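RpfR (Cronobacter turicensis, PDB 6DGJ) is a PAS-domain protein whose PAS fold holds (2Z)-dodec-2-enoic acid in a pocket between its antiparallel sheet and a helix. Local coordinates at residues Ser68-Arg73 / Leu85-Phe90. Sequence-based numbering, arbitrary orientation.
Sequences SYEVER and LFRNKF. With GEY ((2Z)-dodec-2-enoic acid), chain B.
N88 and Y69 form a hydrogen-bonded pair in the antiparallel hairpin 69-77/80-90 of the PAS sheet. Two backbone bonds join them, Y69 N to N88 O (3.2 Å) and N88 N to Y69 O (2.9 Å); V71 and F86 repeat this two residues along, beyond E70/R87. From N88, CB lies over the Y69 ring in a CH-pi contact, 4.1 Å from the centroid. With CG anti to the carbonyl carbon (chi1 -64°), the amide, 76° from the ring plane, reaches the ligand, (2Z)-dodec-2-enoic acid: CG is 4.0 Å from C3, OD1 loosely 4.2 Å from C5. ND2 touches V71 CG1 (3.4 Å), gives a weak hydrogen bond to Y69 OH and lies 3.1 Å from C3. Y69 OH donates to ligand O1 (2.8 Å) at the ring edge. R73 NE and NH2 grip O2, and S55 and N58 of helix 49-62 also bond the ligand. The F86 ring lies against the hydrocarbon chain, C6 over its centre. On the other face, water links E70 OE2 and, weakly, R87 NE; R87 NH1 bonds T107 OG1. The face carrying Y69 and N88, with the helix, thus offers polar groups to the head and F86 to the tail; R73 probably favours an ionised carboxylate.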
ATOM      1  N   SER A  68     -15.048  -4.313  -0.080  1.00 31.32           N
ATOM      2  CA  SER A  68     -14.298  -3.065  -0.093  1.00 25.77           C
ATOM      3  C   SER A  68     -14.404  -2.370   1.259  1.00 23.01           C
ATOM      4  O   SER A  68     -15.424  -2.453   1.947  1.00 24.37           O
ATOM      5  CB  SER A  68     -14.813  -2.146  -1.200  1.00 27.06           C
ATOM      6  OG  SER A  68     -16.179  -1.827  -1.002  1.00 29.70           O
ATOM      7  N   TYR A  69     -13.334  -1.678   1.637  1.00 21.07           N
ATOM      8  CA  TYR A  69     -13.252  -1.069   2.956  1.00 20.52           C
ATOM      9  C   TYR A  69     -12.165  -0.006   2.937  1.00 24.02           C
ATOM     10  O   TYR A  69     -11.352   0.066   2.014  1.00 18.96           O
ATOM     11  CB  TYR A  69     -12.959  -2.118   4.032  1.00 19.13           C
ATOM     12  CG  TYR A  69     -11.562  -2.687   3.941  1.00 17.58           C
ATOM     13  CD1 TYR A  69     -11.256  -3.687   3.030  1.00 18.37           C
ATOM     14  CD2 TYR A  69     -10.546  -2.216   4.762  1.00 18.99           C
ATOM     15  CE1 TYR A  69      -9.977  -4.207   2.940  1.00 19.89           C
ATOM     16  CE2 TYR A  69      -9.266  -2.728   4.680  1.00 19.89           C
ATOM     17  CZ  TYR A  69      -8.987  -3.723   3.769  1.00 20.09           C
ATOM     18  OH  TYR A  69      -7.712  -4.234   3.691  1.00 20.03           O
ATOM     19  N   GLU A  70     -12.159   0.814   3.984  1.00 26.95           N
ATOM     20  CA  GLU A  70     -11.138   1.829   4.184  1.00 26.71           C
ATOM     21  C   GLU A  70     -10.355   1.520   5.452  1.00 24.99           C
ATOM     22  O   GLU A  70     -10.884   0.936   6.402  1.00 25.09           O
ATOM     23  CB  GLU A  70     -11.752   3.230   4.280  1.00 23.10           C
ATOM     24  CG  GLU A  70     -12.311   3.746   2.969  1.00 19.68           C
ATOM     25  CD  GLU A  70     -12.820   5.168   3.073  1.00 19.68           C
ATOM     26  OE1 GLU A  70     -12.416   5.877   4.019  1.00 19.10           O
ATOM     27  OE2 GLU A  70     -13.627   5.577   2.210  1.00 19.75           O
ATOM     28  N   VAL A  71      -9.085   1.922   5.458  1.00 24.71           N
ATOM     29  CA  VAL A  71      -8.192   1.639   6.574  1.00 20.58           C
ATOM     30  C   VAL A  71      -7.206   2.788   6.708  1.00 16.15           C
ATOM     31  O   VAL A  71      -6.806   3.409   5.719  1.00 17.77           O
ATOM     32  CB  VAL A  71      -7.455   0.290   6.385  1.00 19.61           C
ATOM     33  CG1 VAL A  71      -6.584   0.319   5.135  1.00 16.25           C
ATOM     34  CG2 VAL A  71      -6.623  -0.050   7.617  1.00 21.20           C
ATOM     35  N   GLU A  72      -6.821   3.074   7.947  1.00 13.39           N
ATOM     36  CA  GLU A  72      -5.773   4.039   8.251  1.00 13.16           C
ATOM     37  C   GLU A  72      -4.539   3.267   8.694  1.00 15.88           C
ATOM     38  O   GLU A  72      -4.590   2.522   9.681  1.00 15.91           O
ATOM     39  CB  GLU A  72      -6.220   5.021   9.334  1.00 16.20           C
ATOM     40  CG  GLU A  72      -7.439   5.846   8.956  1.00 21.05           C
ATOM     41  CD  GLU A  72      -7.758   6.917   9.982  1.00 21.95           C
ATOM     42  OE1 GLU A  72      -6.937   7.130  10.900  1.00 24.70           O
ATOM     43  OE2 GLU A  72      -8.831   7.548   9.872  1.00 25.46           O
ATOM     44  N   ARG A  73      -3.439   3.441   7.967  1.00 20.40           N
ATOM     45  CA  ARG A  73      -2.219   2.678   8.202  1.00 22.27           C
ATOM     46  C   ARG A  73      -1.045   3.638   8.300  1.00 20.39           C
ATOM     47  O   ARG A  73      -0.806   4.427   7.380  1.00 21.02           O
ATOM     48  CB  ARG A  73      -1.987   1.659   7.081  1.00 23.17           C
ATOM     49  CG  ARG A  73      -0.872   0.659   7.357  1.00 25.14           C
ATOM     50  CD  ARG A  73      -1.225  -0.261   8.511  1.00 26.51           C
ATOM     51  NE  ARG A  73      -2.415  -1.062   8.240  1.00 28.06           N
ATOM     52  CZ  ARG A  73      -3.173  -1.623   9.177  1.00 27.47           C
ATOM     53  NH1 ARG A  73      -2.882  -1.466  10.463  1.00 30.42           N
ATOM     54  NH2 ARG A  73      -4.233  -2.338   8.828  1.00 19.92           N
ATOM     55  N   LEU A  85      -4.833   7.097   4.612  1.00 19.83           N
ATOM     56  CA  LEU A  85      -6.126   6.447   4.435  1.00 23.01           C
ATOM     57  C   LEU A  85      -6.098   5.675   3.122  1.00 19.71           C
ATOM     58  O   LEU A  85      -5.981   6.276   2.049  1.00 21.24           O
ATOM     59  CB  LEU A  85      -7.269   7.460   4.421  1.00 27.10           C
ATOM     60  CG  LEU A  85      -8.649   6.863   4.103  1.00 29.66           C
ATOM     61  CD1 LEU A  85      -9.211   6.140   5.319  1.00 29.96           C
ATOM     62  CD2 LEU A  85      -9.625   7.915   3.600  1.00 31.65           C
ATOM     63  N   PHE A  86      -6.218   4.354   3.207  1.00 18.05           N
ATOM     64  CA  PHE A  86      -6.220   3.497   2.030  1.00 13.62           C
ATOM     65  C   PHE A  86      -7.634   3.010   1.746  1.00 14.38           C
ATOM     66  O   PHE A  86      -8.314   2.497   2.641  1.00 11.46           O
ATOM     67  CB  PHE A  86      -5.277   2.306   2.213  1.00 19.17           C
ATOM     68  CG  PHE A  86      -3.836   2.645   1.980  1.00 18.25           C
ATOM     69  CD1 PHE A  86      -3.337   2.750   0.691  1.00 19.62           C
ATOM     70  CD2 PHE A  86      -2.980   2.866   3.045  1.00 16.14           C
ATOM     71  CE1 PHE A  86      -2.009   3.065   0.470  1.00 18.55           C
ATOM     72  CE2 PHE A  86      -1.654   3.182   2.831  1.00 15.34           C
ATOM     73  CZ  PHE A  86      -1.168   3.282   1.541  1.00 16.61           C
ATOM     74  N   ARG A  87      -8.068   3.186   0.503  1.00 10.87           N
ATOM     75  CA  ARG A  87      -9.329   2.639   0.018  1.00 13.45           C
ATOM     76  C   ARG A  87      -8.995   1.357  -0.738  1.00 13.07           C
ATOM     77  O   ARG A  87      -8.381   1.403  -1.809  1.00 11.14           O
ATOM     78  CB  ARG A  87     -10.054   3.645  -0.873  1.00 14.41           C
ATOM     79  CG  ARG A  87     -10.174   5.043  -0.273  1.00 16.26           C
ATOM     80  CD  ARG A  87     -10.355   6.098  -1.353  1.00 18.61           C
ATOM     81  NE  ARG A  87     -10.407   7.454  -0.803  1.00 21.12           N
ATOM     82  CZ  ARG A  87      -9.341   8.215  -0.562  1.00 19.78           C
ATOM     83  NH1 ARG A  87      -8.119   7.766  -0.816  1.00 19.32           N
ATOM     84  NH2 ARG A  87      -9.499   9.433  -0.066  1.00 24.37           N
ATOM     85  N   ASN A  88      -9.383   0.219  -0.172  1.00 11.93           N
ATOM     86  CA  ASN A  88      -8.961  -1.085  -0.658  1.00 14.13           C
ATOM     87  C   ASN A  88     -10.133  -1.834  -1.276  1.00 12.97           C
ATOM     88  O   ASN A  88     -11.234  -1.855  -0.718  1.00 13.85           O
ATOM     89  CB  ASN A  88      -8.353  -1.905   0.480  1.00 17.47           C
ATOM     90  CG  ASN A  88      -7.095  -1.276   1.037  1.00 18.35           C
ATOM     91  OD1 ASN A  88      -6.383  -0.557   0.336  1.00 14.91           O
ATOM     92  ND2 ASN A  88      -6.816  -1.539   2.305  1.00 21.46           N
ATOM     93  N   LYS A  89      -9.883  -2.456  -2.427  1.00 15.26           N
ATOM     94  CA  LYS A  89     -10.909  -3.188  -3.155  1.00 18.04           C
ATOM     95  C   LYS A  89     -10.232  -4.100  -4.165  1.00 20.79           C
ATOM     96  O   LYS A  89      -9.092  -3.864  -4.575  1.00 21.40           O
ATOM     97  CB  LYS A  89     -11.880  -2.239  -3.868  1.00 17.41           C
ATOM     98  CG  LYS A  89     -11.231  -1.417  -4.979  1.00 16.40           C
ATOM     99  CD  LYS A  89     -12.235  -0.539  -5.696  1.00 18.41           C
ATOM    100  CE  LYS A  89     -11.593   0.184  -6.874  1.00 19.97           C
ATOM    101  NZ  LYS A  89     -10.511   1.108  -6.445  1.00 18.85           N
ATOM    102  N   PHE A  90     -10.954  -5.142  -4.571  1.00 19.86           N
ATOM    103  CA  PHE A  90     -10.476  -6.001  -5.639  1.00 17.48           C
ATOM    104  C   PHE A  90     -10.474  -5.246  -6.967  1.00 20.79           C
ATOM    105  O   PHE A  90     -11.067  -4.173  -7.111  1.00 20.00           O
ATOM    106  CB  PHE A  90     -11.345  -7.253  -5.759  1.00 17.16           C
ATOM    107  CG  PHE A  90     -11.127  -8.256  -4.662  1.00 17.81           C
ATOM    108  CD1 PHE A  90      -9.901  -8.883  -4.510  1.00 18.65           C
ATOM    109  CD2 PHE A  90     -12.155  -8.586  -3.797  1.00 18.53           C
ATOM    110  CE1 PHE A  90      -9.702  -9.812  -3.505  1.00 20.35           C
ATOM    111  CE2 PHE A  90     -11.963  -9.514  -2.793  1.00 20.07           C
ATOM    112  CZ  PHE A  90     -10.735 -10.129  -2.647  1.00 20.54           C
TER
HETATM  113  C1  GEY B 301      -5.044  -3.189   5.427  1.00 20.28           C
HETATM  114  C2  GEY B 301      -4.813  -3.676   4.011  1.00 19.04           C
HETATM  115  C3  GEY B 301      -4.155  -3.021   3.056  1.00 17.59           C
HETATM  116  C4  GEY B 301      -3.527  -1.683   3.269  1.00 17.47           C
HETATM  117  C5  GEY B 301      -2.667  -1.161   2.097  1.00 17.82           C
HETATM  118  C6  GEY B 301      -1.321  -0.521   2.490  1.00 18.44           C
HETATM  119  C8  GEY B 301       1.101   0.191   1.780  1.00 22.30           C
HETATM  120  O2  GEY B 301      -4.059  -2.825   6.061  1.00 20.67           O
HETATM  121  O1  GEY B 301      -6.235  -3.196   5.825  1.00 20.41           O
HETATM  122  C7  GEY B 301      -0.234  -0.483   1.384  1.00 20.03           C
HETATM  123  C9  GEY B 301       1.793   1.043   0.694  1.00 26.71           C
HETATM  124  C10 GEY B 301       2.755   2.125   1.230  1.00 31.24           C
HETATM  125  C11 GEY B 301       3.865   2.552   0.267  1.00 35.69           C
HETATM  126  C12 GEY B 301       4.880   3.510   0.868  1.00 38.61           C
HETATM  127  O   HOH W   1     -13.383   6.550  -0.659  1.00 27.40           O